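Local coordinates for hypothetical protein (PDB 3V4H), which is probably an Hcp-family component of the type VI secretion system, which as in its relatives would assemble into hexameric rings that form the secretion tube, at residues C97-F108 / T122-V133. Sequence-based numbering, arbitrary orientation.
Sequences CLLGKHIKNVQF and TIKFTDVIITRV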
ATOM      1  N   CYS A  97     -25.699  18.204  -7.247  1.00 72.33           N
ATOM      2  CA  CYS A  97     -25.294  16.860  -7.590  1.00 71.18           C
ATOM      3  C   CYS A  97     -26.500  15.944  -7.702  1.00 73.67           C
ATOM      4  O   CYS A  97     -26.737  15.383  -8.770  1.00 79.32           O
ATOM      5  CB  CYS A  97     -24.302  16.321  -6.571  1.00 69.60           C
ATOM      6  SG  CYS A  97     -23.681  14.711  -7.060  1.00 69.76           S
ATOM      7  N   LEU A  98     -27.284  15.843  -6.629  1.00 73.79           N
ATOM      8  CA  LEU A  98     -28.459  14.948  -6.569  1.00 75.16           C
ATOM      9  C   LEU A  98     -29.440  15.217  -7.701  1.00 78.27           C
ATOM     10  O   LEU A  98     -29.985  14.284  -8.271  1.00 80.78           O
ATOM     11  CB  LEU A  98     -29.190  15.069  -5.220  1.00 74.93           C
ATOM     12  CG  LEU A  98     -28.515  14.555  -3.929  1.00 73.92           C
ATOM     13  CD1 LEU A  98     -29.338  14.912  -2.697  1.00 72.39           C
ATOM     14  CD2 LEU A  98     -28.276  13.056  -4.000  1.00 73.03           C
ATOM     15  N   LEU A  99     -29.654  16.491  -8.025  1.00 79.42           N
ATOM     16  CA  LEU A  99     -30.580  16.894  -9.088  1.00 82.80           C
ATOM     17  C   LEU A  99     -29.990  16.917 -10.518  1.00 82.02           C
ATOM     18  O   LEU A  99     -30.743  16.933 -11.471  1.00 84.22           O
ATOM     19  CB  LEU A  99     -31.137  18.285  -8.789  1.00 84.62           C
ATOM     20  CG  LEU A  99     -31.853  18.538  -7.465  1.00 85.33           C
ATOM     21  CD1 LEU A  99     -32.225  20.018  -7.403  1.00 86.27           C
ATOM     22  CD2 LEU A  99     -33.077  17.645  -7.304  1.00 87.37           C
ATOM     23  N   GLY A 100     -28.666  16.915 -10.681  1.00 78.45           N
ATOM     24  CA  GLY A 100     -28.066  17.028 -12.025  1.00 78.39           C
ATOM     25  C   GLY A 100     -28.226  18.430 -12.587  1.00 80.51           C
ATOM     26  O   GLY A 100     -28.468  18.623 -13.775  1.00 84.80           O
ATOM     27  N   LYS A 101     -28.098  19.410 -11.709  1.00 81.84           N
ATOM     28  CA  LYS A 101     -28.467  20.783 -11.999  1.00 84.39           C
ATOM     29  C   LYS A 101     -27.247  21.453 -12.622  1.00 81.90           C
ATOM     30  O   LYS A 101     -26.138  21.266 -12.158  1.00 73.39           O
ATOM     31  CB  LYS A 101     -28.837  21.460 -10.682  1.00 87.85           C
ATOM     32  CG  LYS A 101     -29.782  22.638 -10.795  1.00 93.35           C
ATOM     33  CD  LYS A 101     -29.302  23.805  -9.940  1.00 92.91           C
ATOM     34  CE  LYS A 101     -30.444  24.703  -9.488  1.00 96.98           C
ATOM     35  NZ  LYS A 101     -30.999  24.178  -8.212  1.00 97.04           N
ATOM     36  N   HIS A 102     -27.429  22.228 -13.676  1.00 80.84           N
ATOM     37  CA  HIS A 102     -26.272  22.762 -14.386  1.00 79.93           C
ATOM     38  C   HIS A 102     -25.855  24.034 -13.739  1.00 76.67           C
ATOM     39  O   HIS A 102     -26.674  24.743 -13.171  1.00 77.55           O
ATOM     40  CB  HIS A 102     -26.575  22.988 -15.867  1.00 87.48           C
ATOM     41  CG  HIS A 102     -26.734  21.710 -16.660  1.00 90.83           C
ATOM     42  ND1 HIS A 102     -26.440  21.633 -17.966  1.00 94.34           N
ATOM     43  CD2 HIS A 102     -27.166  20.442 -16.278  1.00 91.31           C
ATOM     44  CE1 HIS A 102     -26.680  20.381 -18.407  1.00 96.21           C
ATOM     45  NE2 HIS A 102     -27.125  19.653 -17.372  1.00 94.34           N
ATOM     46  N   ILE A 103     -24.557  24.312 -13.810  1.00 74.62           N
ATOM     47  CA  ILE A 103     -23.947  25.504 -13.224  1.00 71.99           C
ATOM     48  C   ILE A 103     -23.247  26.212 -14.371  1.00 71.47           C
ATOM     49  O   ILE A 103     -22.513  25.572 -15.125  1.00 73.33           O
ATOM     50  CB  ILE A 103     -22.908  25.129 -12.151  1.00 66.33           C
ATOM     51  CG1 ILE A 103     -23.566  24.440 -10.939  1.00 65.66           C
ATOM     52  CG2 ILE A 103     -22.113  26.362 -11.710  1.00 66.35           C
ATOM     53  CD1 ILE A 103     -22.560  23.768  -9.973  1.00 61.50           C
ATOM     54  N   LYS A 104     -23.453  27.517 -14.507  1.00 73.18           N
ATOM     55  CA  LYS A 104     -23.054  28.215 -15.741  1.00 73.44           C
ATOM     56  C   LYS A 104     -21.550  28.458 -15.837  1.00 71.63           C
ATOM     57  O   LYS A 104     -20.949  28.214 -16.881  1.00 68.34           O
ATOM     58  CB  LYS A 104     -23.794  29.538 -15.863  1.00 79.50           C
ATOM     59  CG  LYS A 104     -25.279  29.372 -16.117  1.00 84.23           C
ATOM     60  CD  LYS A 104     -25.819  30.557 -16.900  1.00 89.67           C
ATOM     61  CE  LYS A 104     -27.289  30.403 -17.241  1.00 93.50           C
ATOM     62  NZ  LYS A 104     -27.712  31.433 -18.227  1.00 98.38           N
ATOM     63  N   ASN A 105     -20.954  28.917 -14.738  1.00 68.08           N
ATOM     64  CA  ASN A 105     -19.563  29.333 -14.708  1.00 67.46           C
ATOM     65  C   ASN A 105     -18.964  28.893 -13.393  1.00 63.52           C
ATOM     66  O   ASN A 105     -19.625  29.005 -12.351  1.00 61.10           O
ATOM     67  CB  ASN A 105     -19.442  30.858 -14.772  1.00 69.30           C
ATOM     68  CG  ASN A 105     -19.987  31.441 -16.046  1.00 74.53           C
ATOM     69  OD1 ASN A 105     -19.314  31.401 -17.068  1.00 79.29           O
ATOM     70  ND2 ASN A 105     -21.206  32.003 -15.998  1.00 75.06           N
ATOM     71  N   VAL A 106     -17.730  28.387 -13.472  1.00 61.32           N
ATOM     72  CA  VAL A 106     -16.903  28.070 -12.330  1.00 59.71           C
ATOM     73  C   VAL A 106     -15.528  28.616 -12.652  1.00 58.82           C
ATOM     74  O   VAL A 106     -15.037  28.425 -13.774  1.00 57.44           O
ATOM     75  CB  VAL A 106     -16.796  26.551 -12.096  1.00 60.13           C
ATOM     76  CG1 VAL A 106     -15.772  26.236 -10.998  1.00 56.08           C
ATOM     77  CG2 VAL A 106     -18.157  25.969 -11.723  1.00 60.30           C
ATOM     78  N   GLN A 107     -14.931  29.311 -11.685  1.00 57.05           N
ATOM     79  CA  GLN A 107     -13.602  29.884 -11.839  1.00 57.82           C
ATOM     80  C   GLN A 107     -12.667  29.466 -10.686  1.00 53.99           C
ATOM     81  O   GLN A 107     -12.924  29.752  -9.507  1.00 52.16           O
ATOM     82  CB  GLN A 107     -13.690  31.411 -11.937  1.00 63.94           C
ATOM     83  CG  GLN A 107     -12.318  32.071 -12.085  1.00 68.65           C
ATOM     84  CD  GLN A 107     -12.291  33.552 -11.732  1.00 73.40           C
ATOM     85  OE1 GLN A 107     -12.073  34.386 -12.610  1.00 73.41           O
ATOM     86  NE2 GLN A 107     -12.459  33.883 -10.427  1.00 74.59           N
ATOM     87  N   PHE A 108     -11.571  28.818 -11.056  1.00 51.20           N
ATOM     88  CA  PHE A 108     -10.566  28.298 -10.123  1.00 49.32           C
ATOM     89  C   PHE A 108      -9.287  29.095 -10.240  1.00 48.23           C
ATOM     90  O   PHE A 108      -8.840  29.382 -11.332  1.00 51.63           O
ATOM     91  CB  PHE A 108     -10.285  26.849 -10.441  1.00 49.50           C
ATOM     92  CG  PHE A 108      -9.119  26.295  -9.686  1.00 47.89           C
ATOM     93  CD1 PHE A 108      -9.222  26.045  -8.332  1.00 49.48           C
ATOM     94  CD2 PHE A 108      -7.926  26.044 -10.318  1.00 49.18           C
ATOM     95  CE1 PHE A 108      -8.147  25.540  -7.588  1.00 48.44           C
ATOM     96  CE2 PHE A 108      -6.847  25.557  -9.604  1.00 49.46           C
ATOM     97  CZ  PHE A 108      -6.963  25.269  -8.225  1.00 47.03           C
ATOM     98  N   THR A 122      -5.407  30.638 -13.742  1.00 45.79           N
ATOM     99  CA  THR A 122      -6.845  30.652 -13.627  1.00 44.47           C
ATOM    100  C   THR A 122      -7.401  29.653 -14.600  1.00 46.89           C
ATOM    101  O   THR A 122      -6.971  29.565 -15.765  1.00 49.10           O
ATOM    102  CB  THR A 122      -7.426  32.061 -13.825  1.00 47.20           C
ATOM    103  OG1 THR A 122      -7.293  32.427 -15.184  1.00 59.98           O
ATOM    104  CG2 THR A 122      -6.706  33.098 -12.988  1.00 44.20           C
ATOM    105  N   ILE A 123      -8.337  28.847 -14.134  1.00 47.40           N
ATOM    106  CA  ILE A 123      -9.040  27.932 -15.030  1.00 47.03           C
ATOM    107  C   ILE A 123     -10.509  28.240 -14.874  1.00 49.26           C
ATOM    108  O   ILE A 123     -11.039  28.275 -13.756  1.00 51.15           O
ATOM    109  CB  ILE A 123      -8.820  26.436 -14.703  1.00 45.46           C
ATOM    110  CG1 ILE A 123      -7.339  26.120 -14.620  1.00 44.90           C
ATOM    111  CG2 ILE A 123      -9.437  25.569 -15.814  1.00 44.81           C
ATOM    112  CD1 ILE A 123      -6.983  24.747 -14.049  1.00 44.17           C
ATOM    113  N   LYS A 124     -11.166  28.507 -15.996  1.00 53.44           N
ATOM    114  CA  LYS A 124     -12.547  28.842 -15.976  1.00 55.21           C
ATOM    115  C   LYS A 124     -13.237  27.713 -16.712  1.00 57.76           C
ATOM    116  O   LYS A 124     -12.752  27.289 -17.742  1.00 52.82           O
ATOM    117  CB  LYS A 124     -12.764  30.156 -16.706  1.00 61.58           C
ATOM    118  CG  LYS A 124     -11.944  31.336 -16.177  1.00 63.65           C
ATOM    119  CD  LYS A 124     -12.211  32.580 -17.036  1.00 71.10           C
ATOM    120  CE  LYS A 124     -11.222  33.716 -16.789  1.00 72.83           C
ATOM    121  NZ  LYS A 124     -10.783  33.839 -15.367  1.00 70.50           N
ATOM    122  N   PHE A 125     -14.328  27.203 -16.150  1.00 58.93           N
ATOM    123  CA  PHE A 125     -15.093  26.134 -16.758  1.00 59.20           C
ATOM    124  C   PHE A 125     -16.504  26.627 -17.050  1.00 61.81           C
ATOM    125  O   PHE A 125     -17.031  27.479 -16.320  1.00 63.29           O
ATOM    126  CB  PHE A 125     -15.163  24.897 -15.841  1.00 56.71           C
ATOM    127  CG  PHE A 125     -13.878  24.558 -15.158  1.00 54.73           C
ATOM    128  CD1 PHE A 125     -13.079  23.512 -15.603  1.00 55.49           C
ATOM    129  CD2 PHE A 125     -13.495  25.233 -14.009  1.00 53.04           C
ATOM    130  CE1 PHE A 125     -11.918  23.174 -14.938  1.00 51.13           C
ATOM    131  CE2 PHE A 125     -12.322  24.903 -13.345  1.00 52.64           C
ATOM    132  CZ  PHE A 125     -11.531  23.869 -13.812  1.00 50.77           C
ATOM    133  N   THR A 126     -17.099  26.077 -18.113  1.00 59.30           N
ATOM    134  CA  THR A 126     -18.441  26.400 -18.538  1.00 64.07           C
ATOM    135  C   THR A 126     -19.361  25.197 -18.545  1.00 64.87           C
ATOM    136  O   THR A 126     -18.949  24.108 -18.941  1.00 62.56           O
ATOM    137  CB  THR A 126     -18.422  26.935 -19.964  1.00 64.74           C
ATOM    138  OG1 THR A 126     -17.743  28.173 -19.935  1.00 66.73           O
ATOM    139  CG2 THR A 126     -19.842  27.160 -20.511  1.00 69.39           C
ATOM    140  N   ASP A 127     -20.611  25.432 -18.130  1.00 65.27           N
ATOM    141  CA  ASP A 127     -21.646  24.422 -18.102  1.00 67.94           C
ATOM    142  C   ASP A 127     -21.225  23.208 -17.281  1.00 66.91           C
ATOM    143  O   ASP A 127     -21.013  22.124 -17.821  1.00 69.05           O
ATOM    144  CB  ASP A 127     -21.998  24.009 -19.523  1.00 73.29           C
ATOM    145  CG  ASP A 127     -23.321  23.348 -19.607  1.00 79.16           C
ATOM    146  OD1 ASP A 127     -24.156  23.585 -18.706  1.00 84.14           O
ATOM    147  OD2 ASP A 127     -23.539  22.599 -20.582  1.00 85.39           O
ATOM    148  N   VAL A 128     -21.157  23.413 -15.966  1.00 63.98           N
ATOM    149  CA  VAL A 128     -20.620  22.432 -15.018  1.00 62.18           C
ATOM    150  C   VAL A 128     -21.733  21.593 -14.370  1.00 63.67           C
ATOM    151  O   VAL A 128     -22.823  22.112 -14.071  1.00 65.95           O
ATOM    152  CB  VAL A 128     -19.823  23.149 -13.914  1.00 61.46           C
ATOM    153  CG1 VAL A 128     -19.504  22.185 -12.773  1.00 61.13           C
ATOM    154  CG2 VAL A 128     -18.544  23.756 -14.491  1.00 60.62           C
ATOM    155  N   ILE A 129     -21.479  20.298 -14.216  1.00 61.18           N
ATOM    156  CA  ILE A 129     -22.376  19.391 -13.490  1.00 62.91           C
ATOM    157  C   ILE A 129     -21.557  18.686 -12.419  1.00 61.33           C
ATOM    158  O   ILE A 129     -20.460  18.205 -12.684  1.00 59.21           O
ATOM    159  CB  ILE A 129     -23.012  18.347 -14.410  1.00 66.28           C
ATOM    160  CG1 ILE A 129     -23.882  19.047 -15.460  1.00 68.76           C
ATOM    161  CG2 ILE A 129     -23.837  17.339 -13.606  1.00 68.80           C
ATOM    162  CD1 ILE A 129     -24.473  18.114 -16.489  1.00 69.97           C
ATOM    163  N   ILE A 130     -22.078  18.679 -11.202  1.00 62.27           N
ATOM    164  CA  ILE A 130     -21.417  18.082 -10.070  1.00 60.67           C
ATOM    165  C   ILE A 130     -21.686  16.609 -10.109  1.00 61.42           C
ATOM    166  O   ILE A 130     -22.820  16.181 -10.000  1.00 68.93           O
ATOM    167  CB  ILE A 130     -21.864  18.733  -8.761  1.00 62.58           C
ATOM    168  CG1 ILE A 130     -21.491  20.215  -8.808  1.00 63.00           C
ATOM    169  CG2 ILE A 130     -21.154  18.094  -7.546  1.00 54.89           C
ATOM    170  CD1 ILE A 130     -22.144  21.007  -7.713  1.00 69.49           C
ATOM    171  N   THR A 131     -20.624  15.847 -10.328  1.00 59.97           N
ATOM    172  CA  THR A 131     -20.687  14.410 -10.580  1.00 60.21           C
ATOM    173  C   THR A 131     -20.413  13.556  -9.336  1.00 61.78           C
ATOM    174  O   THR A 131     -20.758  12.370  -9.310  1.00 63.95           O
ATOM    175  CB  THR A 131     -19.615  14.060 -11.586  1.00 59.68           C
ATOM    176  OG1 THR A 131     -18.349  14.558 -11.080  1.00 55.95           O
ATOM    177  CG2 THR A 131     -19.955  14.722 -12.912  1.00 59.48           C
ATOM    178  N   ARG A 132     -19.795  14.150  -8.321  1.00 60.22           N
ATOM    179  CA  ARG A 132     -19.416  13.410  -7.084  1.00 62.70           C
ATOM    180  C   ARG A 132     -19.237  14.310  -5.866  1.00 56.52           C
ATOM    181  O   ARG A 132     -18.653  15.371  -5.970  1.00 53.48           O
ATOM    182  CB  ARG A 132     -18.148  12.596  -7.308  1.00 65.55           C
ATOM    183  CG  ARG A 132     -18.289  11.164  -6.799  1.00 76.32           C
ATOM    184  CD  ARG A 132     -16.962  10.401  -6.784  1.00 82.74           C
ATOM    185  NE  ARG A 132     -16.861   9.506  -7.945  1.00 94.05           N
ATOM    186  CZ  ARG A 132     -15.789   8.778  -8.260  1.00100.94           C
ATOM    187  NH1 ARG A 132     -14.694   8.814  -7.503  1.00101.06           N
ATOM    188  NH2 ARG A 132     -15.816   7.997  -9.339  1.00106.28           N
ATOM    189  N   VAL A 133     -19.789  13.886  -4.728  1.00 57.47           N
ATOM    190  CA  VAL A 133     -19.574  14.534  -3.432  1.00 54.93           C
ATOM    191  C   VAL A 133     -19.213  13.486  -2.365  1.00 57.24           C
ATOM    192  O   VAL A 133     -20.061  12.676  -1.983  1.00 54.61           O
ATOM    193  CB  VAL A 133     -20.819  15.305  -2.943  1.00 57.65           C
ATOM    194  CG1 VAL A 133     -20.464  16.056  -1.653  1.00 58.16           C
ATOM    195  CG2 VAL A 133     -21.372  16.242  -4.033  1.00 55.26           C
TER
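His102 is gripped from two directions by 122-133. Ile129 lies over one ring face, its CG1 3.9 Å from the His102 ring centroid, a CH-pi contact. His102 ND1 donates to Asp127 OD1 at 3.1 Å; this bond is bent, 137° at the hydrogen, and reaches the syn side of a carboxylate turned 50° from the ring. Asp127 begins by pointing away, but chi1 of -161°, with CG anti to the backbone N, returns its carboxylate to the histidine. Both segments turn a corner here, at Lys104 and Asp127, in the Hcp beta-barrel. On one side of it, strands 105-108 and 122-126 pair as a hairpin, their short axes 4.7 Å apart; past it, Ile103 and Val128, of the other sheet's strand, exchange backbone bonds, Val128 N to Ile103 O at 2.7 Å. Inside the bend, Val106 CG2 meets Val128 CG2 at 3.6 Å, the two side chains nearly perpendicular, and Phe125 presents a ring edge to Phe108 CB. On the opposite face, Gln107 and Lys124 lie side by side, pointing the same way, Lys124 bending at its last torsion to bring NZ to OE1, in the amide plane, on a lone pair. At the helix end, Cys97 CB packs 3.7 Å from Ile130 CG2, while Val58 of a neighbouring subunit also touches Cys97.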